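Local coordinates for alpha-14 giardin (PDB 3CHJ), which binds calcium as a member of the annexin family and may link the phospholipid bilayer to the underlying axoneme as a calcium-regulated structural element, at residues R120-Y123 / Y124-N128; Y127-L131 / G132-R136. One frame throughout, in Å; residues are numbered along the deposited sequence.

Interaction 1 of 2, residues R120-Y123 / Y124-N128; sequences RQLY and YQLYN
The ring of Tyr123 receives the edge of the Tyr127 ring on one face, an edge-to-face aromatic pair one helical turn apart. Tyr127 CD2 stands over the centre of the Tyr123 ring, with Tyr123 CE1 its nearest atom at 3.4 Å. The ring centroids are 4.7 Å apart and the planes meet at 57°, so the edge leans over the face instead of standing upright on it. One face of the Tyr127 ring is covered by CB of Leu126, while Tyr123 CG lies at its edge, in plane. Gln125 OE1 lies at the edge of the Tyr124 ring, in its plane. The first torsions set the two paired rings differently: Tyr123 swings CG opposite its own amide nitrogen (chi1 -162°), whereas Tyr127 sets CG opposite its carbonyl carbon (chi1 -57°) and runs across the helix, laying its CD2 edge over the first ring. Beside this pair, Leu122 CG touches Leu126 CD1 at 3.9 Å. In the last helical turn beneath, Tyr127 N donates to Tyr123 O at 3.0 Å, and Leu126 N bonds Leu122 O and, weakly, Tyr123 O. Gln125, bent at its second torsion, takes a 2.6 Å hydrogen bond at OE1 from a water that also donates weakly to Gln121 O. Helix 113-127 ends here, with Tyr123 packing on Ile90 and Tyr127 on Glu88 and Arg91 of helix 82-94, while Arg120 reaches the carbonyl oxygens of Ala153 and Gly155.

Interaction 2 of 2, residues Y127-L131 / G132-R136; sequences YNDSL and GDVVR
A serine N-cap begins helix 131-139: OG of Ser130 accepts a 3.0 Å hydrogen bond from Asp133 N, with an N-H...O angle of 156°. The hydroxyl oxygen reaches that amide because OG is turned opposite the backbone nitrogen of Ser130 (chi1 157°), and it thereby provides an acceptor for an N-H of the first turn, which has no preceding helical carbonyl to bind. The carboxylate of Asp133 folds back beside the cap, its CG 3.3 Å from Ser130 OG and its OD2 3.4 Å from Ser130 CB. A negative charge at the N-terminal end of a helix would probably be favoured by the helix dipole. The turn connecting helix 113-127 to this one passes through Asn128, the first residue to leave helical angles, with positive phi, and the regular bonding of the new helix starts with Val134 N to Ser130 O at 3.0 Å and Val135 N to Leu131 O at 3.1 Å. Carbon contacts flank the cap: Val134 CG2 lies 3.8 Å from the methylene CB of Asp129, and the two side chains pass each other at a slant. Leu131 CD2 lies 4.2 Å from Val135 CG2, a loose contact one turn along. Leu131 is buried against Ile90, Ile119, Tyr123 and Ala153, and Val135 rests on Ile149 and Asn150 of helix 144-154, while Val134 touches Thr94 of helix 82-94.

Followed from the N terminus, the chain enters interaction 1 on the last turns of helix 113-127 and runs through the shared Tyr127 and Asn128 into interaction 2, which ends in the first turns of helix 131-139. Interaction 1 spans turns within one helix; interaction 2 closes the short turn that starts the next. Neither lies within the other, and they overlap where one helix gives way to the next. The centres of interactions 1 and 2 are about 8 Å apart. Across the bend, Tyr123 CD2 packs against the backbone O of Asp129 at 3.5 Å, bringing the end of the first helix against the connecting loop. Both contacts lean on helix 82-94, and both also reach helix 144-154.

Interaction 1 of 2, residues R120-Y123 / Y124-N128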
ATOM      1  N   ARG A 120     -10.022 -11.259  -4.525  1.00 14.29           N
ATOM      2  CA  ARG A 120      -9.906 -12.648  -4.985  1.00 14.03           C
ATOM      3  C   ARG A 120     -10.892 -12.879  -6.116  1.00 13.72           C
ATOM      4  O   ARG A 120     -10.550 -13.445  -7.138  1.00 13.44           O
ATOM      5  CB  ARG A 120     -10.219 -13.652  -3.872  1.00 14.30           C
ATOM      6  CG  ARG A 120      -9.192 -13.678  -2.776  1.00 14.46           C
ATOM      7  CD  ARG A 120      -9.678 -14.648  -1.705  1.00 15.88           C
ATOM      8  NE  ARG A 120      -8.775 -14.598  -0.574  1.00 19.15           N
ATOM      9  CZ  ARG A 120      -9.151 -14.611   0.700  1.00 18.66           C
ATOM     10  NH1 ARG A 120     -10.445 -14.678   1.041  1.00 19.91           N
ATOM     11  NH2 ARG A 120      -8.210 -14.559   1.631  1.00 20.07           N
ATOM     12  N   GLN A 121     -12.115 -12.401  -5.913  1.00 14.75           N
ATOM     13  CA  GLN A 121     -13.178 -12.590  -6.892  1.00 16.18           C
ATOM     14  C   GLN A 121     -12.961 -11.723  -8.142  1.00 15.45           C
ATOM     15  O   GLN A 121     -13.029 -12.214  -9.288  1.00 15.01           O
ATOM     16  CB  GLN A 121     -14.524 -12.260  -6.227  1.00 16.40           C
ATOM     17  CG  GLN A 121     -14.891 -13.234  -5.091  1.00 19.95           C
ATOM     18  CD  GLN A 121     -16.182 -12.879  -4.347  1.00 20.74           C
ATOM     19  OE1 GLN A 121     -16.197 -12.788  -3.110  1.00 28.75           O
ATOM     20  NE2 GLN A 121     -17.268 -12.708  -5.085  1.00 25.39           N
ATOM     21  N   LEU A 122     -12.643 -10.449  -7.909  1.00 14.39           N
ATOM     22  CA  LEU A 122     -12.395  -9.529  -9.019  1.00 14.66           C
ATOM     23  C   LEU A 122     -11.208  -9.973  -9.861  1.00 14.67           C
ATOM     24  O   LEU A 122     -11.244  -9.891 -11.092  1.00 14.30           O
ATOM     25  CB  LEU A 122     -12.211  -8.089  -8.533  1.00 15.27           C
ATOM     26  CG  LEU A 122     -12.055  -7.072  -9.665  1.00 16.78           C
ATOM     27  CD1 LEU A 122     -13.270  -7.068 -10.647  1.00 19.49           C
ATOM     28  CD2 LEU A 122     -11.823  -5.684  -9.094  1.00 15.96           C
ATOM     29  N   TYR A 123     -10.150 -10.448  -9.198  1.00 12.91           N
ATOM     30  CA  TYR A 123      -8.978 -10.949  -9.925  1.00 13.02           C
ATOM     31  C   TYR A 123      -9.343 -12.076 -10.895  1.00 12.99           C
ATOM     32  O   TYR A 123      -8.908 -12.098 -12.049  1.00 13.25           O
ATOM     33  CB  TYR A 123      -7.880 -11.445  -8.953  1.00 12.71           C
ATOM     34  CG  TYR A 123      -6.527 -11.544  -9.629  1.00 11.67           C
ATOM     35  CD1 TYR A 123      -5.671 -10.426  -9.658  1.00 12.31           C
ATOM     36  CD2 TYR A 123      -6.108 -12.722 -10.251  1.00 12.43           C
ATOM     37  CE1 TYR A 123      -4.456 -10.481 -10.305  1.00 11.47           C
ATOM     38  CE2 TYR A 123      -4.875 -12.794 -10.891  1.00 11.81           C
ATOM     39  CZ  TYR A 123      -4.063 -11.664 -10.928  1.00 12.92           C
ATOM     40  OH  TYR A 123      -2.853 -11.683 -11.568  1.00 13.78           O
ATOM     41  N   TYR A 124     -10.132 -13.025 -10.401  1.00 12.93           N
ATOM     42  CA  TYR A 124     -10.582 -14.120 -11.232  1.00 14.01           C
ATOM     43  C   TYR A 124     -11.435 -13.605 -12.397  1.00 14.72           C
ATOM     44  O   TYR A 124     -11.282 -14.083 -13.520  1.00 15.03           O
ATOM     45  CB  TYR A 124     -11.361 -15.148 -10.400  1.00 14.27           C
ATOM     46  CG  TYR A 124     -11.802 -16.290 -11.268  1.00 15.26           C
ATOM     47  CD1 TYR A 124     -13.101 -16.325 -11.787  1.00 16.86           C
ATOM     48  CD2 TYR A 124     -10.915 -17.303 -11.609  1.00 17.44           C
ATOM     49  CE1 TYR A 124     -13.519 -17.382 -12.614  1.00 17.74           C
ATOM     50  CE2 TYR A 124     -11.309 -18.355 -12.440  1.00 18.92           C
ATOM     51  CZ  TYR A 124     -12.609 -18.382 -12.936  1.00 16.36           C
ATOM     52  OH  TYR A 124     -12.968 -19.436 -13.759  1.00 19.84           O
ATOM     53  N   GLN A 125     -12.322 -12.649 -12.128  1.00 15.17           N
ATOM     54  CA  GLN A 125     -13.153 -12.068 -13.211  1.00 16.37           C
ATOM     55  C   GLN A 125     -12.351 -11.375 -14.294  1.00 16.42           C
ATOM     56  O   GLN A 125     -12.702 -11.442 -15.461  1.00 16.67           O
ATOM     57  CB  GLN A 125     -14.233 -11.146 -12.664  1.00 17.06           C
ATOM     58  CG  GLN A 125     -15.255 -11.862 -11.783  1.00 19.46           C
ATOM     59  CD  GLN A 125     -15.916 -13.089 -12.445  1.00 23.27           C
ATOM     60  OE1 GLN A 125     -16.242 -14.079 -11.765  1.00 25.77           O
ATOM     61  NE2 GLN A 125     -16.131 -13.022 -13.758  1.00 25.24           N
ATOM     62  N   LEU A 126     -11.266 -10.714 -13.904  1.00 15.87           N
ATOM     63  CA  LEU A 126     -10.452  -9.961 -14.851  1.00 15.49           C
ATOM     64  C   LEU A 126      -9.493 -10.823 -15.644  1.00 15.74           C
ATOM     65  O   LEU A 126      -9.238 -10.556 -16.820  1.00 17.50           O
ATOM     66  CB  LEU A 126      -9.650  -8.881 -14.116  1.00 14.79           C
ATOM     67  CG  LEU A 126     -10.424  -7.717 -13.482  1.00 14.22           C
ATOM     68  CD1 LEU A 126      -9.495  -6.892 -12.643  1.00 17.00           C
ATOM     69  CD2 LEU A 126     -11.059  -6.848 -14.581  1.00 15.49           C
ATOM     70  N   TYR A 127      -8.951 -11.852 -14.997  1.00 15.26           N
ATOM     71  CA  TYR A 127      -7.785 -12.553 -15.522  1.00 16.04           C
ATOM     72  C   TYR A 127      -7.948 -14.058 -15.723  1.00 16.27           C
ATOM     73  O   TYR A 127      -7.054 -14.696 -16.301  1.00 16.91           O
ATOM     74  CB  TYR A 127      -6.561 -12.295 -14.630  1.00 15.73           C
ATOM     75  CG  TYR A 127      -6.257 -10.823 -14.501  1.00 14.62           C
ATOM     76  CD1 TYR A 127      -6.000 -10.042 -15.644  1.00 16.16           C
ATOM     77  CD2 TYR A 127      -6.215 -10.211 -13.258  1.00 13.99           C
ATOM     78  CE1 TYR A 127      -5.735  -8.669 -15.535  1.00 15.91           C
ATOM     79  CE2 TYR A 127      -5.960  -8.851 -13.136  1.00 15.91           C
ATOM     80  CZ  TYR A 127      -5.715  -8.091 -14.272  1.00 15.13           C
ATOM     81  OH  TYR A 127      -5.447  -6.742 -14.152  1.00 18.03           O
ATOM     82  N   ASN A 128      -9.062 -14.615 -15.233  1.00 16.74           N
ATOM     83  CA  ASN A 128      -9.339 -16.059 -15.324  1.00 18.71           C
ATOM     84  C   ASN A 128      -8.299 -16.889 -14.567  1.00 18.68           C
ATOM     85  O   ASN A 128      -8.059 -18.063 -14.874  1.00 19.47           O
ATOM     86  CB  ASN A 128      -9.403 -16.493 -16.805  1.00 19.60           C
ATOM     87  CG  ASN A 128      -9.844 -17.929 -16.985  1.00 23.35           C
ATOM     88  OD1 ASN A 128     -10.787 -18.377 -16.349  1.00 25.49           O
ATOM     89  ND2 ASN A 128      -9.170 -18.655 -17.883  1.00 26.31           N
TER
HETATM   90  O   HOH W   1     -15.984 -13.921  -9.164  1.00 38.82           O

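Interaction 2 of 2, residues Y127-L131 / G132-R136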
ATOM      1  N   TYR A 127      -8.951 -11.852 -14.997  1.00 15.26           N
ATOM      2  CA  TYR A 127      -7.785 -12.553 -15.522  1.00 16.04           C
ATOM      3  C   TYR A 127      -7.948 -14.058 -15.723  1.00 16.27           C
ATOM      4  O   TYR A 127      -7.054 -14.696 -16.301  1.00 16.91           O
ATOM      5  CB  TYR A 127      -6.561 -12.295 -14.630  1.00 15.73           C
ATOM      6  CG  TYR A 127      -6.257 -10.823 -14.501  1.00 14.62           C
ATOM      7  CD1 TYR A 127      -6.000 -10.042 -15.644  1.00 16.16           C
ATOM      8  CD2 TYR A 127      -6.215 -10.211 -13.258  1.00 13.99           C
ATOM      9  CE1 TYR A 127      -5.735  -8.669 -15.535  1.00 15.91           C
ATOM     10  CE2 TYR A 127      -5.960  -8.851 -13.136  1.00 15.91           C
ATOM     11  CZ  TYR A 127      -5.715  -8.091 -14.272  1.00 15.13           C
ATOM     12  OH  TYR A 127      -5.447  -6.742 -14.152  1.00 18.03           O
ATOM     13  N   ASN A 128      -9.062 -14.615 -15.233  1.00 16.74           N
ATOM     14  CA  ASN A 128      -9.339 -16.059 -15.324  1.00 18.71           C
ATOM     15  C   ASN A 128      -8.299 -16.889 -14.567  1.00 18.68           C
ATOM     16  O   ASN A 128      -8.059 -18.063 -14.874  1.00 19.47           O
ATOM     17  CB  ASN A 128      -9.403 -16.493 -16.805  1.00 19.60           C
ATOM     18  CG  ASN A 128      -9.844 -17.929 -16.985  1.00 23.35           C
ATOM     19  OD1 ASN A 128     -10.787 -18.377 -16.349  1.00 25.49           O
ATOM     20  ND2 ASN A 128      -9.170 -18.655 -17.883  1.00 26.31           N
ATOM     21  N   ASP A 129      -7.686 -16.259 -13.567  1.00 17.59           N
ATOM     22  CA  ASP A 129      -6.668 -16.890 -12.736  1.00 17.43           C
ATOM     23  C   ASP A 129      -7.043 -16.709 -11.290  1.00 15.44           C
ATOM     24  O   ASP A 129      -7.701 -15.732 -10.935  1.00 15.10           O
ATOM     25  CB  ASP A 129      -5.319 -16.183 -12.912  1.00 17.88           C
ATOM     26  CG  ASP A 129      -4.692 -16.427 -14.261  1.00 22.87           C
ATOM     27  OD1 ASP A 129      -4.939 -17.490 -14.884  1.00 28.23           O
ATOM     28  OD2 ASP A 129      -3.930 -15.539 -14.694  1.00 25.74           O
ATOM     29  N   SER A 130      -6.582 -17.635 -10.455  1.00 14.73           N
ATOM     30  CA  SER A 130      -6.719 -17.487  -9.008  1.00 13.69           C
ATOM     31  C   SER A 130      -5.631 -16.553  -8.492  1.00 12.96           C
ATOM     32  O   SER A 130      -4.466 -16.744  -8.795  1.00 12.72           O
ATOM     33  CB  SER A 130      -6.560 -18.849  -8.342  1.00 14.05           C
ATOM     34  OG  SER A 130      -6.155 -18.736  -6.975  1.00 13.84           O
ATOM     35  N   LEU A 131      -6.021 -15.551  -7.716  1.00 12.66           N
ATOM     36  CA  LEU A 131      -5.048 -14.627  -7.137  1.00 12.23           C
ATOM     37  C   LEU A 131      -4.064 -15.391  -6.228  1.00 12.39           C
ATOM     38  O   LEU A 131      -2.842 -15.226  -6.352  1.00 12.17           O
ATOM     39  CB  LEU A 131      -5.809 -13.539  -6.371  1.00 12.86           C
ATOM     40  CG  LEU A 131      -5.047 -12.388  -5.722  1.00 13.92           C
ATOM     41  CD1 LEU A 131      -6.037 -11.282  -5.399  1.00 15.60           C
ATOM     42  CD2 LEU A 131      -4.378 -12.859  -4.465  1.00 17.76           C
ATOM     43  N   GLY A 132      -4.590 -16.236  -5.342  1.00 11.81           N
ATOM     44  CA  GLY A 132      -3.742 -17.019  -4.446  1.00 12.03           C
ATOM     45  C   GLY A 132      -2.763 -17.877  -5.222  1.00 13.05           C
ATOM     46  O   GLY A 132      -1.585 -17.975  -4.877  1.00 12.94           O
ATOM     47  N   ASP A 133      -3.245 -18.494  -6.297  1.00 12.80           N
ATOM     48  CA  ASP A 133      -2.428 -19.421  -7.035  1.00 14.50           C
ATOM     49  C   ASP A 133      -1.299 -18.736  -7.781  1.00 14.22           C
ATOM     50  O   ASP A 133      -0.174 -19.242  -7.797  1.00 14.06           O
ATOM     51  CB  ASP A 133      -3.288 -20.203  -8.013  1.00 14.91           C
ATOM     52  CG  ASP A 133      -4.120 -21.288  -7.343  1.00 18.36           C
ATOM     53  OD1 ASP A 133      -3.926 -21.615  -6.134  1.00 22.48           O
ATOM     54  OD2 ASP A 133      -4.982 -21.834  -8.063  1.00 22.43           O
ATOM     55  N   VAL A 134      -1.587 -17.576  -8.381  1.00 14.36           N
ATOM     56  CA  VAL A 134      -0.566 -16.839  -9.121  1.00 14.91           C
ATOM     57  C   VAL A 134       0.528 -16.370  -8.158  1.00 14.36           C
ATOM     58  O   VAL A 134       1.717 -16.461  -8.461  1.00 14.62           O
ATOM     59  CB  VAL A 134      -1.164 -15.639  -9.881  1.00 15.38           C
ATOM     60  CG1 VAL A 134      -0.057 -14.771 -10.459  1.00 18.90           C
ATOM     61  CG2 VAL A 134      -2.072 -16.143 -10.995  1.00 18.05           C
ATOM     62  N   VAL A 135       0.122 -15.895  -6.982  1.00 13.73           N
ATOM     63  CA  VAL A 135       1.084 -15.400  -6.005  1.00 13.47           C
ATOM     64  C   VAL A 135       1.983 -16.545  -5.537  1.00 13.70           C
ATOM     65  O   VAL A 135       3.206 -16.390  -5.484  1.00 13.52           O
ATOM     66  CB  VAL A 135       0.379 -14.715  -4.813  1.00 13.43           C
ATOM     67  CG1 VAL A 135       1.383 -14.469  -3.636  1.00 13.75           C
ATOM     68  CG2 VAL A 135      -0.275 -13.393  -5.279  1.00 12.21           C
ATOM     69  N   ARG A 136       1.388 -17.687  -5.202  1.00 13.70           N
ATOM     70  CA  ARG A 136       2.172 -18.830  -4.728  1.00 14.93           C
ATOM     71  C   ARG A 136       3.110 -19.391  -5.811  1.00 15.42           C
ATOM     72  O   ARG A 136       4.263 -19.747  -5.541  1.00 15.46           O
ATOM     73  CB  ARG A 136       1.247 -19.916  -4.197  1.00 15.41           C
ATOM     74  CG  ARG A 136       2.004 -21.034  -3.516  1.00 18.64           C
ATOM     75  CD  ARG A 136       1.055 -22.072  -2.962  1.00 24.56           C
ATOM     76  NE  ARG A 136       1.777 -22.994  -2.085  1.00 30.98           N
ATOM     77  CZ  ARG A 136       1.692 -22.998  -0.756  1.00 30.94           C
ATOM     78  NH1 ARG A 136       0.907 -22.133  -0.117  1.00 33.22           N
ATOM     79  NH2 ARG A 136       2.391 -23.886  -0.062  1.00 34.59           N
TER